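Aspartate-semialdehyde dehydrogenase (Thermus thermophilus, PDB 2YV3) probably catalyses the NADPH-dependent reductive dephosphorylation of L-aspartyl-4-phosphate to L-aspartate-semialdehyde, an early step in the biosynthesis of lysine, methionine and threonine. Local coordinates at residues D287-I293 with D304-G309. Residues are numbered along the deposited sequence.
Sequences DVEVGRI and DFFVVG
A beta bulge interrupts this otherwise regular antiparallel hairpin: Arg292 takes a left-handed conformation (phi/psi 58/23°), so that Arg292 and Ile293 together lie opposite Phe305, and the CA of Ile293 comes 4.4 Å from the CA of Phe305. Before the bulge, 288-291 and 306-309 are extended; the axes of 288-293 and 304-309 approach to 4.6 Å, their N-to-C directions 157° apart. Glu289 and Val308 form one hydrogen-bonded pair (Glu289 N to Val308 O 2.8 Å, Val308 N to Glu289 O 3.0 Å), Gly291 and Phe306 the next (Gly291 N to Phe306 O 3.0 Å, Phe306 N to Gly291 O 2.8 Å). Between them Val290 and Val307 make a non-hydrogen-bonded pair, CA to CA 4.5 Å; both are t rotamers, and Val290 CG2 lies 3.6 Å from Val307 CG1. Within the bulge, Ile293 CG2 packs 4.2 Å from Phe305 CB.

Val288, Val290, Phe305 and Val307 meet helix 125-141, which begins at the predicted catalytic Cys125. On the other face, Glu289 forms a salt bridge with Lys285, Phe306 (t) packs on Pro193 of the second subunit, and Arg292 forms a salt bridge with Glu207 of that subunit, consistent with the hairpin's place in the dimerisation domain. Strand 302-310 lies between strand 288-295, outermost in this chain's five-stranded mixed sheet, and strand 237-246, with which Phe305, Val307 and Gly309 share backbone hydrogen bonds.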
ATOM      1  N   ASP A 287      -0.149  17.927 -11.588  1.00 20.19           N
ATOM      2  CA  ASP A 287      -1.396  17.199 -11.469  1.00 23.17           C
ATOM      3  C   ASP A 287      -1.314  15.979 -10.581  1.00 27.31           C
ATOM      4  O   ASP A 287      -0.252  15.581 -10.083  1.00 38.12           O
ATOM      5  CB  ASP A 287      -1.908  16.747 -12.831  1.00 16.43           C
ATOM      6  CG  ASP A 287      -2.625  17.834 -13.559  1.00 22.51           C
ATOM      7  OD1 ASP A 287      -2.758  18.926 -12.976  1.00 20.21           O
ATOM      8  OD2 ASP A 287      -3.056  17.591 -14.707  1.00 43.25           O
ATOM      9  N   VAL A 288      -2.477  15.386 -10.404  1.00 20.80           N
ATOM     10  CA  VAL A 288      -2.623  14.193  -9.623  1.00 18.33           C
ATOM     11  C   VAL A 288      -3.209  13.263 -10.645  1.00 18.94           C
ATOM     12  O   VAL A 288      -4.079  13.661 -11.420  1.00 33.58           O
ATOM     13  CB  VAL A 288      -3.637  14.411  -8.467  1.00 29.20           C
ATOM     14  CG1 VAL A 288      -4.878  15.139  -8.987  1.00 28.96           C
ATOM     15  CG2 VAL A 288      -4.049  13.085  -7.869  1.00 23.99           C
ATOM     16  N   GLU A 289      -2.733  12.035 -10.688  1.00 15.54           N
ATOM     17  CA  GLU A 289      -3.306  11.097 -11.628  1.00 17.38           C
ATOM     18  C   GLU A 289      -4.336  10.300 -10.868  1.00 13.86           C
ATOM     19  O   GLU A 289      -4.212  10.137  -9.660  1.00 25.80           O
ATOM     20  CB  GLU A 289      -2.221  10.193 -12.208  1.00 26.00           C
ATOM     21  CG  GLU A 289      -1.411  10.882 -13.316  1.00 31.21           C
ATOM     22  CD  GLU A 289      -0.078  10.201 -13.584  1.00 36.23           C
ATOM     23  OE1 GLU A 289       0.658  10.646 -14.484  1.00 29.33           O
ATOM     24  OE2 GLU A 289       0.237   9.221 -12.881  1.00 35.91           O
ATOM     25  N   VAL A 290      -5.375   9.847 -11.561  1.00 20.73           N
ATOM     26  CA  VAL A 290      -6.431   9.038 -10.942  1.00 21.20           C
ATOM     27  C   VAL A 290      -6.870   7.901 -11.882  1.00 19.55           C
ATOM     28  O   VAL A 290      -7.245   8.122 -13.031  1.00 15.99           O
ATOM     29  CB  VAL A 290      -7.654   9.911 -10.568  1.00 21.21           C
ATOM     30  CG1 VAL A 290      -8.734   9.043  -9.911  1.00 24.39           C
ATOM     31  CG2 VAL A 290      -7.222  11.029  -9.624  1.00 14.48           C
ATOM     32  N   GLY A 291      -6.819   6.679 -11.380  1.00 19.19           N
ATOM     33  CA  GLY A 291      -7.183   5.545 -12.196  1.00 13.16           C
ATOM     34  C   GLY A 291      -7.855   4.436 -11.430  1.00 24.92           C
ATOM     35  O   GLY A 291      -8.273   4.598 -10.276  1.00 26.52           O
ATOM     36  N   ARG A 292      -7.978   3.299 -12.103  1.00 29.94           N
ATOM     37  CA  ARG A 292      -8.606   2.107 -11.558  1.00 23.40           C
ATOM     38  C   ARG A 292     -10.042   2.319 -11.118  1.00 29.90           C
ATOM     39  O   ARG A 292     -10.574   1.569 -10.292  1.00 35.26           O
ATOM     40  CB  ARG A 292      -7.767   1.551 -10.419  1.00 19.61           C
ATOM     41  CG  ARG A 292      -6.443   1.051 -10.901  1.00  5.08           C
ATOM     42  CD  ARG A 292      -6.628  -0.050 -11.917  1.00 20.99           C
ATOM     43  NE  ARG A 292      -6.016  -1.272 -11.414  1.00 32.84           N
ATOM     44  CZ  ARG A 292      -6.562  -2.057 -10.498  1.00 24.14           C
ATOM     45  NH1 ARG A 292      -7.749  -1.763 -10.002  1.00 34.11           N
ATOM     46  NH2 ARG A 292      -5.887  -3.099 -10.031  1.00 45.32           N
ATOM     47  N   ILE A 293     -10.679   3.337 -11.687  1.00 27.89           N
ATOM     48  CA  ILE A 293     -12.070   3.618 -11.377  1.00 25.45           C
ATOM     49  C   ILE A 293     -12.844   2.344 -11.683  1.00 31.07           C
ATOM     50  O   ILE A 293     -12.845   1.874 -12.815  1.00 36.25           O
ATOM     51  CB  ILE A 293     -12.596   4.758 -12.261  1.00 32.18           C
ATOM     52  CG1 ILE A 293     -12.341   4.432 -13.751  1.00 47.32           C
ATOM     53  CG2 ILE A 293     -11.879   6.070 -11.902  1.00 32.51           C
ATOM     54  CD1 ILE A 293     -13.536   3.877 -14.548  1.00 34.77           C
ATOM     55  N   ASP A 304     -14.103   2.066  -6.451  1.00 19.89           N
ATOM     56  CA  ASP A 304     -12.746   1.831  -5.992  1.00 16.34           C
ATOM     57  C   ASP A 304     -11.773   2.494  -6.967  1.00 22.69           C
ATOM     58  O   ASP A 304     -11.615   2.025  -8.087  1.00 26.56           O
ATOM     59  CB  ASP A 304     -12.445   0.338  -5.934  1.00 20.93           C
ATOM     60  CG  ASP A 304     -13.227  -0.376  -4.844  1.00 41.50           C
ATOM     61  OD1 ASP A 304     -14.461  -0.462  -4.988  1.00 36.89           O
ATOM     62  OD2 ASP A 304     -12.611  -0.853  -3.847  1.00 40.79           O
ATOM     63  N   PHE A 305     -11.145   3.596  -6.570  1.00 15.07           N
ATOM     64  CA  PHE A 305     -10.172   4.228  -7.445  1.00 17.46           C
ATOM     65  C   PHE A 305      -8.822   4.271  -6.758  1.00 20.14           C
ATOM     66  O   PHE A 305      -8.722   3.957  -5.584  1.00 13.66           O
ATOM     67  CB  PHE A 305     -10.595   5.642  -7.876  1.00 23.18           C
ATOM     68  CG  PHE A 305     -11.296   6.436  -6.808  1.00 36.14           C
ATOM     69  CD1 PHE A 305     -12.640   6.185  -6.503  1.00 37.62           C
ATOM     70  CD2 PHE A 305     -10.637   7.469  -6.140  1.00 32.18           C
ATOM     71  CE1 PHE A 305     -13.319   6.947  -5.563  1.00 21.61           C
ATOM     72  CE2 PHE A 305     -11.308   8.242  -5.191  1.00 34.11           C
ATOM     73  CZ  PHE A 305     -12.660   7.975  -4.906  1.00 36.94           C
ATOM     74  N   PHE A 306      -7.789   4.626  -7.523  1.00 25.05           N
ATOM     75  CA  PHE A 306      -6.411   4.726  -7.041  1.00 15.78           C
ATOM     76  C   PHE A 306      -5.966   6.138  -7.394  1.00  7.17           C
ATOM     77  O   PHE A 306      -6.369   6.682  -8.404  1.00 10.81           O
ATOM     78  CB  PHE A 306      -5.519   3.701  -7.760  1.00 26.62           C
ATOM     79  CG  PHE A 306      -4.183   3.480  -7.101  1.00 18.20           C
ATOM     80  CD1 PHE A 306      -4.099   2.849  -5.865  1.00 11.83           C
ATOM     81  CD2 PHE A 306      -3.014   3.918  -7.706  1.00 27.96           C
ATOM     82  CE1 PHE A 306      -2.872   2.657  -5.235  1.00 14.34           C
ATOM     83  CE2 PHE A 306      -1.768   3.732  -7.084  1.00 32.09           C
ATOM     84  CZ  PHE A 306      -1.706   3.097  -5.838  1.00 22.48           C
ATOM     85  N   VAL A 307      -5.123   6.736  -6.574  1.00 11.51           N
ATOM     86  CA  VAL A 307      -4.708   8.097  -6.849  1.00 15.01           C
ATOM     87  C   VAL A 307      -3.256   8.358  -6.533  1.00 12.98           C
ATOM     88  O   VAL A 307      -2.702   7.813  -5.586  1.00 24.54           O
ATOM     89  CB  VAL A 307      -5.565   9.098  -6.037  1.00 28.28           C
ATOM     90  CG1 VAL A 307      -5.353  10.503  -6.553  1.00 33.97           C
ATOM     91  CG2 VAL A 307      -7.054   8.707  -6.116  1.00 34.10           C
ATOM     92  N   VAL A 308      -2.624   9.196  -7.326  1.00  7.11           N
ATOM     93  CA  VAL A 308      -1.247   9.513  -7.053  1.00 12.38           C
ATOM     94  C   VAL A 308      -1.043  11.007  -7.269  1.00 16.90           C
ATOM     95  O   VAL A 308      -1.621  11.601  -8.169  1.00 24.74           O
ATOM     96  CB  VAL A 308      -0.305   8.672  -7.957  1.00 16.72           C
ATOM     97  CG1 VAL A 308       1.077   8.553  -7.336  1.00 10.64           C
ATOM     98  CG2 VAL A 308      -0.884   7.289  -8.131  1.00 22.89           C
ATOM     99  N   GLY A 309      -0.244  11.619  -6.412  1.00 20.89           N
ATOM    100  CA  GLY A 309       0.032  13.037  -6.541  1.00 25.85           C
ATOM    101  C   GLY A 309       1.404  13.261  -5.972  1.00 17.40           C
ATOM    102  O   GLY A 309       1.791  12.558  -5.051  1.00 12.39           O
TER